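Local coordinates for Lmo2445 protein (Listeria monocytogenes EGD-e, PDB 5HZL) that is a secreted internalin-like leucine-rich repeat protein of unknown function that binds several calcium ions, at residues A[205-210]-A[220-225]; A[183-188]-A[198-203]; A[22-27]-A[75-80]; A[139-144]-A[148-153]. One frame throughout, in Å; residues are numbered along the deposited sequence.

Contact 1 of 4, residues A[205-210]-A[220-225]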
loop_
_atom_site.group_PDB
_atom_site.type_symbol
_atom_site.label_atom_id
_atom_site.label_comp_id
_atom_site.label_asym_id
_atom_site.label_seq_id
_atom_site.Cartn_x
_atom_site.Cartn_y
_atom_site.Cartn_z
ATOM N N ALA A 205 2.701 10.359 10.630
ATOM C CA ALA A 205 2.355 11.293 9.571
ATOM C C ALA A 205 2.636 12.727 9.911
ATOM O O ALA A 205 2.431 13.154 11.034
ATOM C CB ALA A 205 0.881 11.142 9.211
ATOM N N THR A 206 3.110 13.460 8.918
ATOM C CA THR A 206 3.385 14.879 9.057
ATOM C C THR A 206 2.284 15.580 8.272
ATOM O O THR A 206 2.201 15.448 7.048
ATOM C CB THR A 206 4.772 15.217 8.498
ATOM O OG1 THR A 206 5.726 14.333 9.094
ATOM C CG2 THR A 206 5.146 16.675 8.778
ATOM N N TYR A 207 1.421 16.295 8.982
ATOM C CA TYR A 207 0.297 17.015 8.352
ATOM C C TYR A 207 0.743 18.230 7.549
ATOM O O TYR A 207 1.863 18.707 7.702
ATOM C CB TYR A 207 -0.754 17.431 9.402
ATOM C CG TYR A 207 -1.664 16.305 9.894
ATOM C CD1 TYR A 207 -1.145 15.191 10.549
ATOM C CD2 TYR A 207 -3.054 16.383 9.744
ATOM C CE1 TYR A 207 -1.977 14.175 11.014
ATOM C CE2 TYR A 207 -3.893 15.373 10.207
ATOM C CZ TYR A 207 -3.352 14.272 10.841
ATOM O OH TYR A 207 -4.151 13.261 11.310
ATOM N N PRO A 208 -0.119 18.707 6.642
ATOM C CA PRO A 208 0.292 19.906 5.904
ATOM C C PRO A 208 0.534 21.070 6.876
ATOM O O PRO A 208 -0.093 21.110 7.921
ATOM C CB PRO A 208 -0.905 20.170 4.979
ATOM C CG PRO A 208 -1.506 18.819 4.756
ATOM C CD PRO A 208 -1.296 18.050 6.029
ATOM N N PRO A 209 1.436 22.003 6.544
ATOM C CA PRO A 209 1.685 23.109 7.479
ATOM C C PRO A 209 0.531 24.102 7.499
ATOM O O PRO A 209 -0.187 24.210 6.511
ATOM C CB PRO A 209 2.957 23.757 6.923
ATOM C CG PRO A 209 2.937 23.456 5.470
ATOM C CD PRO A 209 2.165 22.178 5.273
ATOM N N THR A 210 0.350 24.805 8.612
ATOM C CA THR A 210 -0.717 25.805 8.741
ATOM C C THR A 210 -0.239 26.990 9.582
ATOM O O THR A 210 0.826 26.939 10.182
ATOM C CB THR A 210 -2.005 25.193 9.329
ATOM O OG1 THR A 210 -3.090 26.130 9.214
ATOM C CG2 THR A 210 -1.813 24.767 10.793
ATOM N N VAL A 220 -6.640 19.878 15.509
ATOM C CA VAL A 220 -6.250 18.938 14.443
ATOM C C VAL A 220 -7.198 17.736 14.301
ATOM O O VAL A 220 -7.819 17.327 15.283
ATOM C CB VAL A 220 -4.815 18.435 14.693
ATOM C CG1 VAL A 220 -3.846 19.605 14.639
ATOM C CG2 VAL A 220 -4.688 17.724 16.042
ATOM N N PHE A 221 -7.277 17.172 13.086
ATOM C CA PHE A 221 -8.152 16.011 12.752
ATOM C C PHE A 221 -7.346 14.727 12.848
ATOM O O PHE A 221 -6.536 14.453 11.955
ATOM C CB PHE A 221 -8.734 16.192 11.338
ATOM C CG PHE A 221 -9.573 15.043 10.856
ATOM C CD1 PHE A 221 -10.835 14.815 11.381
ATOM C CD2 PHE A 221 -9.124 14.211 9.831
ATOM C CE1 PHE A 221 -11.619 13.766 10.925
ATOM C CE2 PHE A 221 -9.906 13.162 9.370
ATOM C CZ PHE A 221 -11.153 12.939 9.918
ATOM N N VAL A 222 -7.562 13.947 13.918
ATOM C CA VAL A 222 -6.809 12.709 14.136
ATOM C C VAL A 222 -7.719 11.580 14.626
ATOM O O VAL A 222 -7.760 11.281 15.830
ATOM C CB VAL A 222 -5.674 12.924 15.175
ATOM C CG1 VAL A 222 -4.692 11.743 15.124
ATOM C CG2 VAL A 222 -4.912 14.222 14.915
ATOM N N PRO A 223 -8.445 10.931 13.699
ATOM C CA PRO A 223 -9.351 9.846 14.073
ATOM C C PRO A 223 -8.728 8.690 14.838
ATOM O O PRO A 223 -9.405 8.083 15.663
ATOM C CB PRO A 223 -9.883 9.361 12.731
ATOM C CG PRO A 223 -9.857 10.565 11.887
ATOM C CD PRO A 223 -8.609 11.293 12.282
ATOM N N PHE A 224 -7.458 8.405 14.567
ATOM C CA PHE A 224 -6.747 7.309 15.225
ATOM C C PHE A 224 -6.800 7.400 16.752
ATOM O O PHE A 224 -6.994 6.387 17.427
ATOM C CB PHE A 224 -5.282 7.265 14.749
ATOM C CG PHE A 224 -4.475 6.161 15.383
ATOM C CD1 PHE A 224 -3.795 6.379 16.573
ATOM C CD2 PHE A 224 -4.406 4.899 14.797
ATOM C CE1 PHE A 224 -3.065 5.367 17.165
ATOM C CE2 PHE A 224 -3.673 3.884 15.387
ATOM C CZ PHE A 224 -3.004 4.117 16.572
ATOM N N ILE A 225 -6.623 8.610 17.283
ATOM C CA ILE A 225 -6.644 8.840 18.733
ATOM C C ILE A 225 -7.905 8.283 19.397
ATOM O O ILE A 225 -7.840 7.631 20.439
ATOM C CB ILE A 225 -6.507 10.349 19.064
ATOM C CG1 ILE A 225 -5.111 10.845 18.674
ATOM C CG2 ILE A 225 -6.712 10.612 20.555
ATOM C CD1 ILE A 225 -4.917 12.340 18.819
#

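Contact 2 of 4, residues A[183-188]-A[198-203]. With CA (calcium ion), chain D.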
loop_
_atom_site.group_PDB
_atom_site.type_symbol
_atom_site.label_atom_id
_atom_site.label_comp_id
_atom_site.label_asym_id
_atom_site.label_seq_id
_atom_site.Cartn_x
_atom_site.Cartn_y
_atom_site.Cartn_z
ATOM N N ILE A 183 -3.974 7.849 9.411
ATOM C CA ILE A 183 -4.469 8.635 10.547
ATOM C C ILE A 183 -5.797 8.082 11.039
ATOM O O ILE A 183 -6.494 8.702 11.839
ATOM C CB ILE A 183 -4.675 10.120 10.161
ATOM C CG1 ILE A 183 -5.839 10.300 9.164
ATOM C CG2 ILE A 183 -3.379 10.680 9.600
ATOM C CD1 ILE A 183 -6.218 11.733 8.897
ATOM N N SER A 184 -6.117 6.893 10.571
ATOM C CA SER A 184 -7.371 6.265 10.861
ATOM C C SER A 184 -7.166 4.760 10.886
ATOM O O SER A 184 -6.154 4.267 10.383
ATOM C CB SER A 184 -8.301 6.666 9.720
ATOM O OG SER A 184 -9.542 5.998 9.753
ATOM N N ILE A 185 -8.129 4.042 11.457
ATOM C CA ILE A 185 -8.067 2.602 11.550
ATOM C C ILE A 185 -9.205 1.939 10.763
ATOM O O ILE A 185 -10.352 2.408 10.822
ATOM C CB ILE A 185 -8.197 2.145 13.027
ATOM C CG1 ILE A 185 -7.099 2.773 13.892
ATOM C CG2 ILE A 185 -8.152 0.614 13.159
ATOM C CD1 ILE A 185 -7.145 2.363 15.357
ATOM N N PRO A 186 -8.896 0.854 10.012
ATOM C CA PRO A 186 -9.955 0.099 9.337
ATOM C C PRO A 186 -10.599 -0.783 10.422
ATOM O O PRO A 186 -10.277 -1.958 10.553
ATOM C CB PRO A 186 -9.199 -0.722 8.297
ATOM C CG PRO A 186 -7.836 -0.879 8.854
ATOM C CD PRO A 186 -7.557 0.340 9.672
ATOM N N GLU A 187 -11.497 -0.189 11.202
ATOM C CA GLU A 187 -12.140 -0.889 12.316
ATOM C C GLU A 187 -12.886 -2.177 12.031
ATOM O O GLU A 187 -12.631 -3.181 12.686
ATOM C CB GLU A 187 -13.084 0.041 13.082
ATOM C CG GLU A 187 -12.368 1.138 13.837
ATOM C CD GLU A 187 -13.289 1.898 14.763
ATOM O OE1 GLU A 187 -12.773 2.430 15.766
ATOM O OE2 GLU A 187 -14.524 1.946 14.514
ATOM N N ASP A 188 -13.810 -2.143 11.076
ATOM C CA ASP A 188 -14.617 -3.327 10.773
ATOM C C ASP A 188 -13.827 -4.622 10.633
ATOM O O ASP A 188 -14.122 -5.600 11.327
ATOM C CB ASP A 188 -15.471 -3.135 9.511
ATOM C CG ASP A 188 -16.562 -2.084 9.671
ATOM O OD1 ASP A 188 -16.517 -1.257 10.601
ATOM O OD2 ASP A 188 -17.482 -2.097 8.829
ATOM N N HIS A 198 -2.522 -10.119 12.078
ATOM C CA HIS A 198 -2.766 -8.712 11.783
ATOM C C HIS A 198 -1.736 -7.807 12.466
ATOM O O HIS A 198 -1.214 -8.111 13.540
ATOM C CB HIS A 198 -4.181 -8.307 12.230
ATOM C CG HIS A 198 -4.395 -8.408 13.711
ATOM N ND1 HIS A 198 -4.788 -9.580 14.333
ATOM C CD2 HIS A 198 -4.247 -7.490 14.697
ATOM C CE1 HIS A 198 -4.879 -9.375 15.634
ATOM N NE2 HIS A 198 -4.554 -8.117 15.881
ATOM N N SER A 199 -1.472 -6.674 11.844
ATOM C CA SER A 199 -0.528 -5.734 12.384
ATOM C C SER A 199 -0.890 -4.337 11.930
ATOM O O SER A 199 -1.203 -4.125 10.759
ATOM C CB SER A 199 0.873 -6.095 11.918
ATOM O OG SER A 199 1.804 -5.184 12.468
ATOM N N PHE A 200 -0.854 -3.386 12.856
ATOM C CA PHE A 200 -1.169 -2.013 12.514
ATOM C C PHE A 200 -0.219 -1.048 13.219
ATOM O O PHE A 200 -0.415 0.153 13.184
ATOM C CB PHE A 200 -2.625 -1.729 12.867
ATOM C CG PHE A 200 -3.154 -0.500 12.223
ATOM C CD1 PHE A 200 -3.521 -0.532 10.881
ATOM C CD2 PHE A 200 -3.286 0.688 12.924
ATOM C CE1 PHE A 200 -4.006 0.599 10.245
ATOM C CE2 PHE A 200 -3.765 1.823 12.293
ATOM C CZ PHE A 200 -4.130 1.778 10.958
ATOM N N ALA A 201 0.850 -1.576 13.806
ATOM C CA ALA A 201 1.808 -0.764 14.556
ATOM C C ALA A 201 2.507 0.352 13.778
ATOM O O ALA A 201 2.551 0.341 12.574
ATOM C CB ALA A 201 2.851 -1.681 15.180
ATOM N N ASN A 202 3.016 1.335 14.507
ATOM C CA ASN A 202 3.772 2.450 13.951
ATOM C C ASN A 202 3.174 3.205 12.765
ATOM O O ASN A 202 3.640 3.071 11.650
ATOM C CB ASN A 202 5.189 1.933 13.602
ATOM C CG ASN A 202 6.156 3.031 13.144
ATOM O OD1 ASN A 202 6.829 2.885 12.116
ATOM N ND2 ASN A 202 6.224 4.121 13.883
ATOM N N GLN A 203 2.135 3.987 13.002
ATOM C CA GLN A 203 1.550 4.820 11.944
ATOM C C GLN A 203 2.099 6.204 12.235
ATOM O O GLN A 203 1.981 6.682 13.363
ATOM C CB GLN A 203 0.038 4.817 11.984
ATOM C CG GLN A 203 -0.573 3.440 11.797
ATOM C CD GLN A 203 -0.281 2.806 10.444
ATOM O OE1 GLN A 203 -0.111 3.490 9.415
ATOM N NE2 GLN A 203 -0.257 1.474 10.434
HETATM CA CA CA D . -16.114 3.786 15.310
#

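Contact 3 of 4, residues A[22-27]-A[75-80]. With CA (calcium ion), chain B.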
loop_
_atom_site.group_PDB
_atom_site.type_symbol
_atom_site.label_atom_id
_atom_site.label_comp_id
_atom_site.label_asym_id
_atom_site.label_seq_id
_atom_site.Cartn_x
_atom_site.Cartn_y
_atom_site.Cartn_z
ATOM N N GLU A 22 8.805 -9.529 -30.945
ATOM C CA GLU A 22 7.600 -8.959 -31.565
ATOM C C GLU A 22 6.439 -9.060 -30.586
ATOM O O GLU A 22 5.610 -8.166 -30.510
ATOM C CB GLU A 22 7.240 -9.608 -32.894
ATOM C CG GLU A 22 8.237 -9.330 -34.018
ATOM C CD GLU A 22 7.715 -9.748 -35.395
ATOM O OE1 GLU A 22 6.592 -10.325 -35.484
ATOM O OE2 GLU A 22 8.430 -9.485 -36.391
ATOM N N ALA A 23 6.397 -10.150 -29.831
ATOM C CA ALA A 23 5.332 -10.342 -28.845
ATOM C C ALA A 23 5.478 -9.380 -27.660
ATOM O O ALA A 23 4.496 -8.793 -27.198
ATOM C CB ALA A 23 5.316 -11.789 -28.346
ATOM N N PHE A 24 6.709 -9.223 -27.181
ATOM C CA PHE A 24 6.976 -8.368 -26.030
ATOM C C PHE A 24 8.148 -7.450 -26.368
ATOM O O PHE A 24 9.281 -7.798 -26.099
ATOM C CB PHE A 24 7.286 -9.252 -24.819
ATOM C CG PHE A 24 6.307 -10.390 -24.623
ATOM C CD1 PHE A 24 5.043 -10.165 -24.097
ATOM C CD2 PHE A 24 6.663 -11.694 -24.957
ATOM C CE1 PHE A 24 4.147 -11.208 -23.915
ATOM C CE2 PHE A 24 5.774 -12.751 -24.767
ATOM C CZ PHE A 24 4.513 -12.505 -24.242
ATOM N N PRO A 25 7.876 -6.274 -26.971
ATOM C CA PRO A 25 8.941 -5.363 -27.387
ATOM C C PRO A 25 9.588 -4.445 -26.330
ATOM O O PRO A 25 9.648 -3.232 -26.504
ATOM C CB PRO A 25 8.289 -4.577 -28.545
ATOM C CG PRO A 25 6.853 -4.604 -28.257
ATOM C CD PRO A 25 6.566 -5.862 -27.506
ATOM N N VAL A 26 10.085 -5.048 -25.259
ATOM C CA VAL A 26 10.786 -4.364 -24.190
ATOM C C VAL A 26 11.956 -5.304 -23.943
ATOM O O VAL A 26 11.739 -6.447 -23.509
ATOM C CB VAL A 26 9.927 -4.212 -22.921
ATOM C CG1 VAL A 26 10.753 -3.653 -21.772
ATOM C CG2 VAL A 26 8.718 -3.329 -23.186
ATOM N N GLU A 27 13.175 -4.834 -24.236
ATOM C CA GLU A 27 14.410 -5.638 -24.084
ATOM C C GLU A 27 14.426 -6.582 -22.864
ATOM O O GLU A 27 14.461 -7.816 -23.016
ATOM C CB GLU A 27 15.650 -4.724 -24.058
ATOM C CG GLU A 27 16.981 -5.466 -23.926
ATOM C CD GLU A 27 18.195 -4.544 -23.870
ATOM O OE1 GLU A 27 18.072 -3.309 -24.083
ATOM O OE2 GLU A 27 19.293 -5.081 -23.609
ATOM N N GLU A 75 -0.156 -11.087 -24.789
ATOM C CA GLU A 75 -0.399 -12.521 -24.855
ATOM C C GLU A 75 -1.128 -12.990 -23.601
ATOM O O GLU A 75 -1.463 -12.197 -22.725
ATOM C CB GLU A 75 0.923 -13.292 -25.009
ATOM C CG GLU A 75 1.791 -12.904 -26.202
ATOM C CD GLU A 75 1.118 -13.096 -27.555
ATOM O OE1 GLU A 75 0.078 -13.797 -27.671
ATOM O OE2 GLU A 75 1.660 -12.532 -28.518
ATOM N N VAL A 76 -1.378 -14.288 -23.541
ATOM C CA VAL A 76 -2.047 -14.919 -22.421
ATOM C C VAL A 76 -1.172 -16.069 -21.919
ATOM O O VAL A 76 -0.917 -17.020 -22.665
ATOM C CB VAL A 76 -3.426 -15.484 -22.851
ATOM C CG1 VAL A 76 -4.079 -16.255 -21.707
ATOM C CG2 VAL A 76 -4.333 -14.367 -23.350
ATOM N N PHE A 77 -0.710 -15.971 -20.669
ATOM C CA PHE A 77 0.101 -17.010 -20.040
ATOM C C PHE A 77 -0.938 -17.801 -19.263
ATOM O O PHE A 77 -1.076 -17.630 -18.064
ATOM C CB PHE A 77 1.133 -16.389 -19.113
ATOM C CG PHE A 77 2.099 -15.462 -19.794
ATOM C CD1 PHE A 77 1.754 -14.135 -20.045
ATOM C CD2 PHE A 77 3.382 -15.899 -20.146
ATOM C CE1 PHE A 77 2.659 -13.271 -20.662
ATOM C CE2 PHE A 77 4.289 -15.041 -20.761
ATOM C CZ PHE A 77 3.928 -13.726 -21.020
ATOM N N THR A 78 -1.678 -18.662 -19.964
ATOM C CA THR A 78 -2.787 -19.445 -19.369
ATOM C C THR A 78 -2.522 -20.153 -18.043
ATOM O O THR A 78 -3.456 -20.337 -17.294
ATOM C CB THR A 78 -3.334 -20.551 -20.314
ATOM O OG1 THR A 78 -2.316 -21.519 -20.521
ATOM C CG2 THR A 78 -3.806 -20.017 -21.682
ATOM N N ASN A 79 -1.278 -20.538 -17.753
ATOM C CA ASN A 79 -0.947 -21.273 -16.500
ATOM C C ASN A 79 -0.008 -20.606 -15.500
ATOM O O ASN A 79 0.417 -21.240 -14.535
ATOM C CB ASN A 79 -0.309 -22.600 -16.880
ATOM C CG ASN A 79 -1.195 -23.424 -17.745
ATOM O OD1 ASN A 79 -2.396 -23.512 -17.526
ATOM N ND2 ASN A 79 -0.603 -24.045 -18.732
ATOM N N ALA A 80 0.324 -19.347 -15.730
ATOM C CA ALA A 80 1.208 -18.650 -14.835
ATOM C C ALA A 80 0.429 -18.339 -13.559
ATOM O O ALA A 80 -0.550 -17.602 -13.596
ATOM C CB ALA A 80 1.716 -17.374 -15.489
HETATM CA CA CA B . 20.211 -7.017 -22.164
#

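Contact 4 of 4, residues A[139-144]-A[148-153]. With CA (calcium ion), chain E.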
loop_
_atom_site.group_PDB
_atom_site.type_symbol
_atom_site.label_atom_id
_atom_site.label_comp_id
_atom_site.label_asym_id
_atom_site.label_seq_id
_atom_site.Cartn_x
_atom_site.Cartn_y
_atom_site.Cartn_z
ATOM N N PRO A 139 -5.503 0.912 -2.079
ATOM C CA PRO A 139 -6.246 -0.002 -2.933
ATOM C C PRO A 139 -7.383 -0.726 -2.196
ATOM O O PRO A 139 -7.246 -1.054 -1.023
ATOM C CB PRO A 139 -5.172 -0.997 -3.387
ATOM C CG PRO A 139 -4.191 -1.037 -2.278
ATOM C CD PRO A 139 -4.186 0.349 -1.698
ATOM N N LYS A 140 -8.488 -0.966 -2.905
ATOM C CA LYS A 140 -9.670 -1.670 -2.380
ATOM C C LYS A 140 -9.733 -3.151 -2.788
ATOM O O LYS A 140 -10.530 -3.911 -2.243
ATOM C CB LYS A 140 -10.955 -0.959 -2.830
ATOM C CG LYS A 140 -11.149 0.431 -2.239
ATOM C CD LYS A 140 -12.362 1.164 -2.838
ATOM C CE LYS A 140 -13.737 0.543 -2.555
ATOM N NZ LYS A 140 -14.059 0.522 -1.095
ATOM N N PHE A 141 -8.907 -3.547 -3.749
ATOM C CA PHE A 141 -8.847 -4.932 -4.243
ATOM C C PHE A 141 -10.160 -5.438 -4.868
ATOM O O PHE A 141 -10.572 -6.579 -4.625
ATOM C CB PHE A 141 -8.344 -5.884 -3.148
ATOM C CG PHE A 141 -7.056 -5.447 -2.535
ATOM C CD1 PHE A 141 -5.844 -5.713 -3.167
ATOM C CD2 PHE A 141 -7.046 -4.754 -1.335
ATOM C CE1 PHE A 141 -4.646 -5.300 -2.613
ATOM C CE2 PHE A 141 -5.851 -4.337 -0.770
ATOM C CZ PHE A 141 -4.647 -4.612 -1.410
ATOM N N VAL A 142 -10.830 -4.591 -5.654
ATOM C CA VAL A 142 -12.069 -5.006 -6.324
ATOM C C VAL A 142 -11.615 -5.911 -7.470
ATOM O O VAL A 142 -10.718 -5.551 -8.239
ATOM C CB VAL A 142 -12.965 -3.831 -6.813
ATOM C CG1 VAL A 142 -14.176 -4.355 -7.582
ATOM C CG2 VAL A 142 -13.425 -2.971 -5.636
ATOM N N GLY A 143 -12.243 -7.083 -7.550
ATOM C CA GLY A 143 -11.910 -8.118 -8.528
ATOM C C GLY A 143 -11.055 -9.233 -7.911
ATOM O O GLY A 143 -10.875 -10.279 -8.532
HETATM N N MSE A 144 -10.557 -9.017 -6.684
HETATM C CA MSE A 144 -9.703 -9.969 -5.959
HETATM C C MSE A 144 -10.377 -10.443 -4.686
HETATM O O MSE A 144 -9.749 -10.575 -3.638
HETATM C CB MSE A 144 -8.403 -9.206 -5.683
HETATM C CG MSE A 144 -7.639 -8.981 -6.985
HETATM SE SE MSE A 144 -6.181 -7.679 -6.785
HETATM C CE MSE A 144 -7.062 -6.056 -7.459
ATOM N N VAL A 148 -6.506 -14.194 0.502
ATOM C CA VAL A 148 -6.341 -14.792 1.824
ATOM C C VAL A 148 -5.367 -13.969 2.654
ATOM O O VAL A 148 -5.577 -13.807 3.852
ATOM C CB VAL A 148 -5.857 -16.259 1.738
ATOM C CG1 VAL A 148 -5.567 -16.836 3.129
ATOM C CG2 VAL A 148 -6.897 -17.090 0.999
ATOM N N SER A 149 -4.311 -13.461 2.031
ATOM C CA SER A 149 -3.328 -12.658 2.757
ATOM C C SER A 149 -2.785 -11.496 1.936
ATOM O O SER A 149 -2.387 -11.665 0.791
ATOM C CB SER A 149 -2.167 -13.521 3.241
ATOM O OG SER A 149 -1.482 -14.063 2.152
ATOM N N ILE A 150 -2.774 -10.331 2.580
ATOM C CA ILE A 150 -2.312 -9.062 2.042
ATOM C C ILE A 150 -1.215 -8.487 2.919
ATOM O O ILE A 150 -1.380 -8.346 4.130
ATOM C CB ILE A 150 -3.463 -8.041 2.044
ATOM C CG1 ILE A 150 -4.554 -8.486 1.058
ATOM C CG2 ILE A 150 -2.961 -6.638 1.698
ATOM C CD1 ILE A 150 -5.796 -7.620 1.087
ATOM N N ASN A 151 -0.099 -8.136 2.298
ATOM C CA ASN A 151 0.998 -7.531 3.019
ATOM C C ASN A 151 1.277 -6.166 2.399
ATOM O O ASN A 151 1.618 -6.093 1.216
ATOM C CB ASN A 151 2.213 -8.442 2.965
ATOM C CG ASN A 151 3.402 -7.909 3.740
ATOM O OD1 ASN A 151 3.367 -6.858 4.361
ATOM N ND2 ASN A 151 4.470 -8.646 3.690
HETATM N N MSE A 152 1.099 -5.107 3.200
HETATM C CA MSE A 152 1.360 -3.723 2.778
HETATM C C MSE A 152 2.162 -3.032 3.862
HETATM O O MSE A 152 1.963 -1.855 4.181
HETATM C CB MSE A 152 0.068 -3.009 2.390
HETATM C CG MSE A 152 -0.277 -3.303 0.936
HETATM SE SE MSE A 152 -1.866 -2.290 0.341
HETATM C CE MSE A 152 -3.161 -2.882 1.702
ATOM N N GLU A 153 3.115 -3.769 4.420
ATOM C CA GLU A 153 3.979 -3.227 5.450
ATOM C C GLU A 153 4.892 -2.183 4.867
ATOM O O GLU A 153 5.490 -2.406 3.826
ATOM C CB GLU A 153 4.868 -4.326 6.045
ATOM C CG GLU A 153 5.825 -3.860 7.151
ATOM C CD GLU A 153 6.647 -4.985 7.742
ATOM O OE1 GLU A 153 6.746 -6.037 7.118
ATOM O OE2 GLU A 153 7.222 -4.840 8.828
HETATM CA CA CA E . 8.113 -7.407 9.114
#

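Contact 1 of 4, residues A[205-210]-A[220-225]
In the C-terminal domain, whose sequence family falls in the E-set clan, consistent with an immunoglobulin-like fold, Tyr207, at the interruption of the edge strand 203-212, reaches across to the end of strand 219-221 and ties itself to Phe221. Its hydroxyl OH donates to the backbone O of Phe221 at 2.7 Å. The acceptor lies at the edge of the phenol ring, near its plane. From the carbonyl's side, the C=O...OH angle is 147° and the hydroxyl is tilted 17° from the carbonyl plane. The tyrosine gets there with CG turned away from its own carbonyl carbon (chi1 -77°).

Beside this bond, Val222 brings its CG2 methyl to 3.8 Å from Tyr207 OH, approaching the ring obliquely. The Phe221 side chain takes little part across the gap; one face of its ring is covered by the CD of Pro223, just after the strand.

Behind the contact, Tyr207 also meets the ring of Phe294, and Val220 and Val222 lean on the same phenylalanine from strand 290-298. A two-stranded sheet, 219-221 with 262-264, thus packs against a five-stranded one, as in the beta-sandwich of an immunoglobulin-like domain.

Contact 2 of 4, residues A[183-188]-A[198-203]
Phe200 presents its ring to the chain at Ser184, Ile185 and Pro186, and each of the three meets a different part of its far end. The carbonyl O of Ser184 lies at the ring edge, near the plane, 3.3 Å from Phe200 CZ. Pro186 comes from the opposite direction, its CD set obliquely to the ring, 3.6 Å from Phe200 CE1. Ile185 approaches at a slant, and its CG1 touches Phe200 CE2 at 3.8 Å. With CG anti to the backbone N (chi1 -164°), the ring extends toward residues 184-186.

Strand 197-199 is the last of the parallel leucine-rich repeat sheet, and Phe200 and Ile185 both also touch Phe224 of helix 223-227, where the repeats meet the C-terminal domain.

One face of the ring is covered from within its own segment. The side-chain amide of Gln203 folds back so that NE2 sits over the ring centre, and from there it donates to Phe200 O at 3.1 Å with a nearly straight N-H (169°), entering from above the carbonyl plane rather than along a lone pair. NE2 also bonds to Leu177 O, while OE1 accepts from Leu182 N, so both ends of the amide are tied down. Pro186, centre of an inverse gamma turn, occupies the N-cap position of helix 187-191. At the start of that helix Glu187 OE2 binds a calcium ion at 2.6 Å, together with Glu163.

Contact 3 of 4, residues A[22-27]-A[75-80]
The rings of Phe24 and Phe77 lie nearly parallel, with planes 24° apart, but are slid past one another until they barely overlap; their centroids are 5.6 Å apart. They approach from opposite directions, the closest atoms being Phe24 CZ and Phe77 CZ, 3.5 Å apart. One face of the Phe24 ring is covered toward its rim by the CB of the preceding Ala23.

Glu75 adds the aliphatic part of its side chain: CG comes to 3.4 Å from Phe24 CZ. A bend at chi2 (-60°) turns the carboxylate away from the ring; its plane stands 81° to the ring plane, and Glu75 OE2 lies 3.7 Å from the methyl CB of Ala23.

Phe77 packs further on Leu51 of helix 48-51 and on Ile57 of strand 56-58, and Phe24 rests on Val71. Ala23 O accepts a bond from Asn74 ND2. Just beyond the turn centred on Pro25, helix 27-36 begins with Glu27, whose OE2 binds calcium. The packing of Phe24 on Glu75 and Phe77 joins the helical N-terminal cap, whose family falls in the EF-hand clan, to the first leucine-rich repeats, as in internalins.

Contact 4 of 4, residues A[139-144]-A[148-153]
Glu153 OE2, one residue beyond the Met152 that meets Phe141, is held by two partners: a calcium ion at 2.7 Å and the side-chain amide ND2 of Asn178. The other oxygen, OE1, binds the same ion at 2.8 Å, so the carboxylate grips the metal with both oxygens. The backbone here is shaped by an Asx turn, in which Asn151 OD1 accepts from Glu153 N at 3.1 Å.

On the other side of the strand the contact is purely apolar and centres on the Phe141 ring. Ile150 places its CD1 methyl over one face, 4.0 Å from the centroid and 20° off the normal, a CH-pi contact. Pro139 CB lies toward the rim of the opposite face. Met152, built as selenomethionine, takes the edge instead: its CE lies in the ring plane, 3.9 Å from Phe141 CZ, and its selenium stands 5.4 Å from the centroid in an edge-on Met-aromatic contact. A bend at chi3 (-56°) brings that terminal methyl round to the ring while leaving SE 3.7 Å from Pro139 CG, past which the side chain slides.

Phe141 also starts a type II turn, running to Met144, whose third position is Gly143. Ile150 on the strand and Met152 just after it point inward, as in a leucine-rich repeat, and Asn151 between them faces outward. Strand 149-151 runs parallel between strands 126-128 and 174-176; Ile150 touches Val127 and Leu175 on these neighbours, while Trp166 packs on Phe141 and bonds to Pro139 O.

In the fold
The contacts follow one another along the elongated molecule in the order 3, 4, 2, 1. Contact 3, at the N-terminal cap, lies about 45 Å between centres from contact 1 in the C-terminal domain. Contact 4 lies in the repeats, its centre about 25 Å from that of contact 3 and 15 Å from that of contact 2, with which it shares the parallel sheet. Contacts 1 and 2 touch: Phe224 N lies 2.9 Å from Ile183 O, probably a hydrogen bond, and Tyr207 packs on Ile183. Near this junction Ser158, His181, Ala205 and Thr206 line a pocket holding a polyether, probably from the crystallisation liquor. Contacts 2, 3 and 4 each include a calcium-binding glutamate.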